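Local atomic coordinates of GDP-perosamine synthase (Caulobacter crescentus, PDB entry 3BN1), a protein that transfers the amino group of L-glutamate to GDP-4-keto-6-deoxy-D-mannose, using pyridoxal 5'-phosphate, to make GDP-perosamine for the O-antigen of Caulobacter lipopolysaccharide. Residues 84-89 with 110-115; 286-291 with 318-323. All coordinates share one frame; numbering follows the deposited sequence.

Interaction 1 of 2, residues 84-89 with 110-115; sequences PSLTYI and RTFNLD. With AKG (2-oxoglutaric acid), chain G.
Leu-86 and Phe-112 meet where two loops leave the same end of neighbouring parallel strands, 80-84 and 101-105, in the large central sheet of this aminotransferase. The end of the leucine leans on the start of the aromatic side chain: Leu-86 CD2 lies 4.1 Å from Phe-112 CB. The ring itself leads off between Thr-291, Arg-293 and Cys-343, so a flat apolar group suits this place between the strand 290-294 and the helix 338-346. Leu-86 has its CG anti to the backbone N (chi1 -164°), a rotation that brings the CD2 branch to Phe-112. Closer to the strand end, the Pro-84 ring adds a looser touch, CD standing 4.3 Å from Leu-114 CD1.

The two backbones are joined through a water, which donates to both loops at once: it is 2.6 Å from Leu-86 O and 2.8 Å from Phe-112 O, satisfying two carbonyls that make no direct bond to each other.

The second loop is shaped from within. Thr-111 OG1 accepts from Asn-113 N at 3.1 Å, an ST turn, and Phe-112 takes a left-handed backbone conformation. Asn-113 uses both ends of its amide, to Leu-135 N and Gln-138 O, while Asp-115 is the N-cap of helix 116-119.

Farther along the first loop, Tyr-88 turns its ring to the 2-oxoglutarate, whose chain lies over one face, with Tyr-88 CZ 3.6 Å from C4 of the ligand. The side chain is fully extended from the backbone N (chi1 179°), which puts the phenol in the pocket, and a broad flat ring suits a slender aliphatic chain. Neighbouring parallel strands linked through helix 90-98 form a beta-alpha-beta crossover, and a strand-end loop reaching the ligand is typical of the aspartate aminotransferase fold.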
loop_
_atom_site.group_PDB
_atom_site.type_symbol
_atom_site.label_atom_id
_atom_site.label_comp_id
_atom_site.label_asym_id
_atom_site.label_seq_id
_atom_site.Cartn_x
_atom_site.Cartn_y
_atom_site.Cartn_z
ATOM N N PRO A 84 8.855 19.887 8.880
ATOM C CA PRO A 84 9.410 20.050 10.226
ATOM C C PRO A 84 10.278 18.834 10.583
ATOM O O PRO A 84 9.980 17.707 10.207
ATOM C CB PRO A 84 8.177 20.122 11.125
ATOM C CG PRO A 84 7.027 19.617 10.309
ATOM C CD PRO A 84 7.372 19.844 8.869
ATOM N N SER A 85 11.383 19.068 11.265
ATOM C CA SER A 85 12.244 17.970 11.740
ATOM C C SER A 85 11.433 17.159 12.742
ATOM O O SER A 85 11.514 15.935 12.734
ATOM C CB SER A 85 13.496 18.466 12.460
ATOM O OG SER A 85 14.432 17.414 12.649
ATOM N N LEU A 86 10.626 17.849 13.567
ATOM C CA LEU A 86 9.736 17.165 14.535
ATOM C C LEU A 86 8.449 16.671 13.907
ATOM O O LEU A 86 7.487 17.446 13.748
ATOM C CB LEU A 86 9.387 18.054 15.721
ATOM C CG LEU A 86 8.804 17.270 16.939
ATOM C CD1 LEU A 86 9.903 16.412 17.595
ATOM C CD2 LEU A 86 8.249 18.201 18.010
ATOM N N THR A 87 8.443 15.386 13.549
ATOM C CA THR A 87 7.293 14.733 12.877
ATOM C C THR A 87 7.563 13.225 12.801
ATOM O O THR A 87 8.688 12.757 13.079
ATOM C CB THR A 87 7.005 15.280 11.444
ATOM O OG1 THR A 87 5.830 14.653 10.895
ATOM C CG2 THR A 87 8.154 15.024 10.473
ATOM N N TYR A 88 6.555 12.506 12.327
ATOM C CA TYR A 88 6.683 11.090 12.066
ATOM C C TYR A 88 7.441 10.999 10.718
ATOM O O TYR A 88 7.258 11.790 9.801
ATOM C CB TYR A 88 5.304 10.437 11.962
ATOM C CG TYR A 88 5.500 8.983 11.658
ATOM C CD1 TYR A 88 6.186 8.156 12.561
ATOM C CD2 TYR A 88 5.046 8.462 10.438
ATOM C CE1 TYR A 88 6.317 6.826 12.305
ATOM C CE2 TYR A 88 5.180 7.149 10.172
ATOM C CZ TYR A 88 5.858 6.359 11.067
ATOM O OH TYR A 88 6.051 5.050 10.732
ATOM N N ILE A 89 8.342 10.032 10.624
ATOM C CA ILE A 89 9.273 10.001 9.544
ATOM C C ILE A 89 8.690 9.872 8.163
ATOM O O ILE A 89 9.368 10.240 7.183
ATOM C CB ILE A 89 10.233 8.856 9.699
ATOM C CG1 ILE A 89 11.502 9.102 8.868
ATOM C CG2 ILE A 89 9.471 7.556 9.435
ATOM C CD1 ILE A 89 12.655 8.134 9.242
ATOM N N ARG A 110 5.681 25.368 22.093
ATOM C CA ARG A 110 4.431 25.185 22.801
ATOM C C ARG A 110 3.438 24.290 22.131
ATOM O O ARG A 110 2.881 23.389 22.739
ATOM C CB ARG A 110 3.815 26.552 23.071
ATOM C CG ARG A 110 4.393 27.134 24.361
ATOM C CD ARG A 110 3.644 28.399 24.884
ATOM N NE ARG A 110 3.227 29.210 23.737
ATOM C CZ ARG A 110 2.292 30.156 23.711
ATOM N NH1 ARG A 110 1.629 30.539 24.812
ATOM N NH2 ARG A 110 2.060 30.730 22.533
ATOM N N THR A 111 3.278 24.494 20.843
ATOM C CA THR A 111 2.333 23.670 20.127
ATOM C C THR A 111 2.977 22.492 19.432
ATOM O O THR A 111 2.244 21.745 18.772
ATOM C CB THR A 111 1.678 24.481 18.943
ATOM O OG1 THR A 111 2.665 24.826 17.968
ATOM C CG2 THR A 111 1.056 25.770 19.393
ATOM N N PHE A 112 4.318 22.441 19.411
ATOM C CA PHE A 112 5.047 21.406 18.689
ATOM C C PHE A 112 4.921 21.516 17.175
ATOM O O PHE A 112 5.396 20.585 16.460
ATOM C CB PHE A 112 4.697 19.953 19.084
ATOM C CG PHE A 112 4.679 19.713 20.556
ATOM C CD1 PHE A 112 5.878 19.507 21.261
ATOM C CD2 PHE A 112 3.463 19.715 21.271
ATOM C CE1 PHE A 112 5.877 19.284 22.657
ATOM C CE2 PHE A 112 3.460 19.528 22.682
ATOM C CZ PHE A 112 4.664 19.314 23.360
ATOM N N ASN A 113 4.345 22.619 16.675
ATOM C CA ASN A 113 4.136 22.747 15.224
ATOM C C ASN A 113 5.090 23.644 14.483
ATOM O O ASN A 113 5.788 24.480 15.084
ATOM C CB ASN A 113 2.674 23.084 14.862
ATOM C CG ASN A 113 1.767 21.890 15.076
ATOM O OD1 ASN A 113 2.203 20.737 14.948
ATOM N ND2 ASN A 113 0.547 22.136 15.492
ATOM N N LEU A 114 5.171 23.387 13.187
ATOM C CA LEU A 114 5.992 24.172 12.280
ATOM C C LEU A 114 6.039 25.646 12.680
ATOM O O LEU A 114 5.008 26.300 12.792
ATOM C CB LEU A 114 5.388 24.051 10.880
ATOM C CG LEU A 114 6.372 24.483 9.812
ATOM C CD1 LEU A 114 5.822 23.845 8.519
ATOM C CD2 LEU A 114 6.451 26.011 9.717
ATOM N N ASP A 115 7.240 26.206 12.839
ATOM C CA ASP A 115 7.313 27.606 13.222
ATOM C C ASP A 115 7.316 28.497 11.959
ATOM O O ASP A 115 8.289 28.554 11.194
ATOM C CB ASP A 115 8.561 27.732 14.050
ATOM C CG ASP A 115 8.751 29.160 14.559
ATOM O OD1 ASP A 115 8.012 30.069 14.115
ATOM O OD2 ASP A 115 9.672 29.368 15.368
HETATM C C1 AKG G . 2.742 5.950 15.535
HETATM O O1 AKG G . 3.348 4.964 16.036
HETATM O O2 AKG G . 2.333 6.895 16.253
HETATM C C2 AKG G . 2.491 5.993 14.080
HETATM O O5 AKG G . 1.804 6.881 13.614
HETATM C C3 AKG G . 3.149 4.929 13.227
HETATM C C4 AKG G . 2.660 4.989 11.797
HETATM C C5 AKG G . 2.980 3.681 11.124
HETATM O O3 AKG G . 2.695 3.571 9.901
HETATM O O4 AKG G . 3.616 2.679 11.826
HETATM O O HOH W 1 6.478 19.789 14.003
#

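Interaction 2 of 2, residues 286-291 with 318-323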
loop_
_atom_site.group_PDB
_atom_site.type_symbol
_atom_site.label_atom_id
_atom_site.label_comp_id
_atom_site.label_asym_id
_atom_site.label_seq_id
_atom_site.Cartn_x
_atom_site.Cartn_y
_atom_site.Cartn_z
ATOM N N VAL A 286 -7.984 18.343 18.439
ATOM C CA VAL A 286 -8.627 17.057 18.634
ATOM C C VAL A 286 -7.896 16.063 19.553
ATOM O O VAL A 286 -8.468 15.042 19.954
ATOM C CB VAL A 286 -9.150 16.440 17.335
ATOM C CG1 VAL A 286 -10.275 17.327 16.697
ATOM C CG2 VAL A 286 -7.997 16.090 16.432
ATOM N N PHE A 287 -6.683 16.403 19.967
ATOM C CA PHE A 287 -6.000 15.545 20.926
ATOM C C PHE A 287 -5.793 14.063 20.574
ATOM O O PHE A 287 -6.169 13.130 21.323
ATOM C CB PHE A 287 -6.611 15.769 22.317
ATOM C CG PHE A 287 -6.091 17.004 23.010
ATOM C CD1 PHE A 287 -4.836 17.000 23.638
ATOM C CD2 PHE A 287 -6.792 18.197 22.958
ATOM C CE1 PHE A 287 -4.288 18.172 24.257
ATOM C CE2 PHE A 287 -6.291 19.348 23.598
ATOM C CZ PHE A 287 -5.026 19.347 24.227
ATOM N N TRP A 288 -5.117 13.844 19.443
ATOM C CA TRP A 288 -4.770 12.483 19.085
ATOM C C TRP A 288 -3.996 11.882 20.289
ATOM O O TRP A 288 -4.171 10.715 20.692
ATOM C CB TRP A 288 -3.887 12.483 17.829
ATOM C CG TRP A 288 -3.422 11.034 17.559
ATOM C CD1 TRP A 288 -4.190 9.891 17.558
ATOM C CD2 TRP A 288 -2.087 10.623 17.256
ATOM N NE1 TRP A 288 -3.378 8.776 17.313
ATOM C CE2 TRP A 288 -2.094 9.219 17.092
ATOM C CE3 TRP A 288 -0.861 11.295 17.227
ATOM C CZ2 TRP A 288 -0.922 8.488 16.870
ATOM C CZ3 TRP A 288 0.297 10.559 16.905
ATOM C CH2 TRP A 288 0.243 9.190 16.688
ATOM N N MET A 289 -3.176 12.719 20.924
ATOM C CA MET A 289 -2.419 12.332 22.098
ATOM C C MET A 289 -2.268 13.557 22.959
ATOM O O MET A 289 -2.011 14.646 22.406
ATOM C CB MET A 289 -1.011 12.001 21.629
ATOM C CG MET A 289 -1.051 10.842 20.657
ATOM S SD MET A 289 -0.266 9.425 21.313
ATOM C CE MET A 289 1.192 9.617 20.266
ATOM N N TYR A 290 -2.408 13.346 24.272
ATOM C CA TYR A 290 -2.188 14.367 25.307
ATOM C C TYR A 290 -0.682 14.392 25.656
ATOM O O TYR A 290 -0.147 13.399 26.168
ATOM C CB TYR A 290 -3.089 14.095 26.516
ATOM C CG TYR A 290 -3.076 15.194 27.515
ATOM C CD1 TYR A 290 -2.032 15.272 28.491
ATOM C CD2 TYR A 290 -4.087 16.166 27.502
ATOM C CE1 TYR A 290 -2.030 16.299 29.463
ATOM C CE2 TYR A 290 -4.098 17.191 28.483
ATOM C CZ TYR A 290 -3.065 17.269 29.420
ATOM O OH TYR A 290 -3.136 18.311 30.331
ATOM N N THR A 291 0.006 15.463 25.223
ATOM C CA THR A 291 1.462 15.541 25.271
ATOM C C THR A 291 2.002 16.565 26.273
ATOM O O THR A 291 1.714 17.746 26.163
ATOM C CB THR A 291 2.053 15.770 23.799
ATOM O OG1 THR A 291 1.598 14.754 22.882
ATOM C CG2 THR A 291 3.600 15.799 23.738
ATOM N N PRO A 318 7.621 8.356 23.595
ATOM C CA PRO A 318 8.315 9.608 23.455
ATOM C C PRO A 318 7.748 10.437 22.335
ATOM O O PRO A 318 7.105 9.950 21.380
ATOM C CB PRO A 318 9.741 9.179 23.135
ATOM C CG PRO A 318 9.633 7.823 22.545
ATOM C CD PRO A 318 8.257 7.277 22.818
ATOM N N VAL A 319 7.985 11.730 22.472
ATOM C CA VAL A 319 7.627 12.569 21.333
ATOM C C VAL A 319 8.581 12.107 20.204
ATOM O O VAL A 319 9.715 11.682 20.419
ATOM C CB VAL A 319 7.813 14.049 21.706
ATOM C CG1 VAL A 319 8.125 14.904 20.525
ATOM C CG2 VAL A 319 6.507 14.513 22.386
ATOM N N PHE A 320 8.128 12.185 18.978
ATOM C CA PHE A 320 8.955 11.739 17.858
ATOM C C PHE A 320 10.345 12.261 17.912
ATOM O O PHE A 320 10.547 13.423 18.298
ATOM C CB PHE A 320 8.381 12.365 16.602
ATOM C CG PHE A 320 6.973 11.955 16.330
ATOM C CD1 PHE A 320 6.707 10.645 15.990
ATOM C CD2 PHE A 320 5.934 12.897 16.309
ATOM C CE1 PHE A 320 5.433 10.214 15.720
ATOM C CE2 PHE A 320 4.590 12.498 15.970
ATOM C CZ PHE A 320 4.356 11.165 15.706
ATOM N N HIS A 321 11.302 11.439 17.458
ATOM C CA HIS A 321 12.697 11.895 17.431
ATOM C C HIS A 321 12.799 12.789 16.245
ATOM O O HIS A 321 12.342 12.398 15.170
ATOM C CB HIS A 321 13.706 10.738 17.205
ATOM C CG HIS A 321 13.666 9.692 18.262
ATOM N ND1 HIS A 321 13.461 9.994 19.592
ATOM C CD2 HIS A 321 13.744 8.342 18.186
ATOM C CE1 HIS A 321 13.407 8.876 20.294
ATOM N NE2 HIS A 321 13.597 7.860 19.469
ATOM N N PRO A 322 13.471 13.935 16.400
ATOM C CA PRO A 322 13.637 14.819 15.263
ATOM C C PRO A 322 14.335 14.036 14.121
ATOM O O PRO A 322 15.263 13.259 14.358
ATOM C CB PRO A 322 14.533 15.924 15.833
ATOM C CG PRO A 322 14.141 16.041 17.271
ATOM C CD PRO A 322 13.875 14.587 17.673
ATOM N N MET A 323 13.938 14.301 12.890
ATOM C CA MET A 323 14.531 13.569 11.760
ATOM C C MET A 323 16.041 13.655 11.746
ATOM O O MET A 323 16.749 12.721 11.383
ATOM C CB MET A 323 14.167 14.278 10.444
ATOM C CG MET A 323 12.661 14.309 10.179
ATOM S SD MET A 323 11.902 12.696 9.879
ATOM C CE MET A 323 11.781 12.031 11.726
#
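Trp-288, a residue of the 2-oxoglutarate pocket, reaches across to Phe-320 with the benzo end of its indole. Trp-288 CZ3 lies 4.3 Å from Phe-320 CZ, and that carbon comes to the rim of the indole, near its plane, so the two rings do not lie over one another. With chi1 at 174° the long ring system points straight out, opposite the tryptophan's own backbone N. At its polar corner NE1 donates to Asn-187 O, which limits rotation of the ring, and Glu-162 touches both aromatic side chains.

Met-289 follows and folds back on its neighbour, its CG 3.4 Å above the indole plane, toward the rim. At Thr-291, on strand 290-294, the two functions of the side chain part company: the methyl faces Val-319, while OG1 makes a weak hydrogen bond to Asn-349. Thr-291 CG2 and Val-319 CG2 are 3.5 Å apart, a tight fit for two methyls, and the side chains cross at about a right angle. Hydrogen bonds are absent between 286-291 and 318-323, which implies that the match rests on apolar shape, while the indole NE1 and the threonine OG1 find partners outside the two segments.

The centres of interactions 1 and 2 lie 9 Å apart, and segments 84-89 and 318-323 touch directly. A probable backbone hydrogen bond joins Ser-85 O to Met-323 N at 2.9 Å, and the methyl CE of Met-323 packs 3.5 Å from Thr-87 O. Phe-112 of interaction 1 also reaches Thr-291 of interaction 2, so the buried residues of the two contacts adjoin. A segment of each interaction supplies one aromatic residue to the 2-oxoglutarate pocket: Tyr-88 from 84-89, and Trp-288, about 3 Å from the ligand at nearest atoms, from 286-291. Arg-233 and Gln-215 of the second subunit hydrogen-bond the same ligand, making the site a shared one.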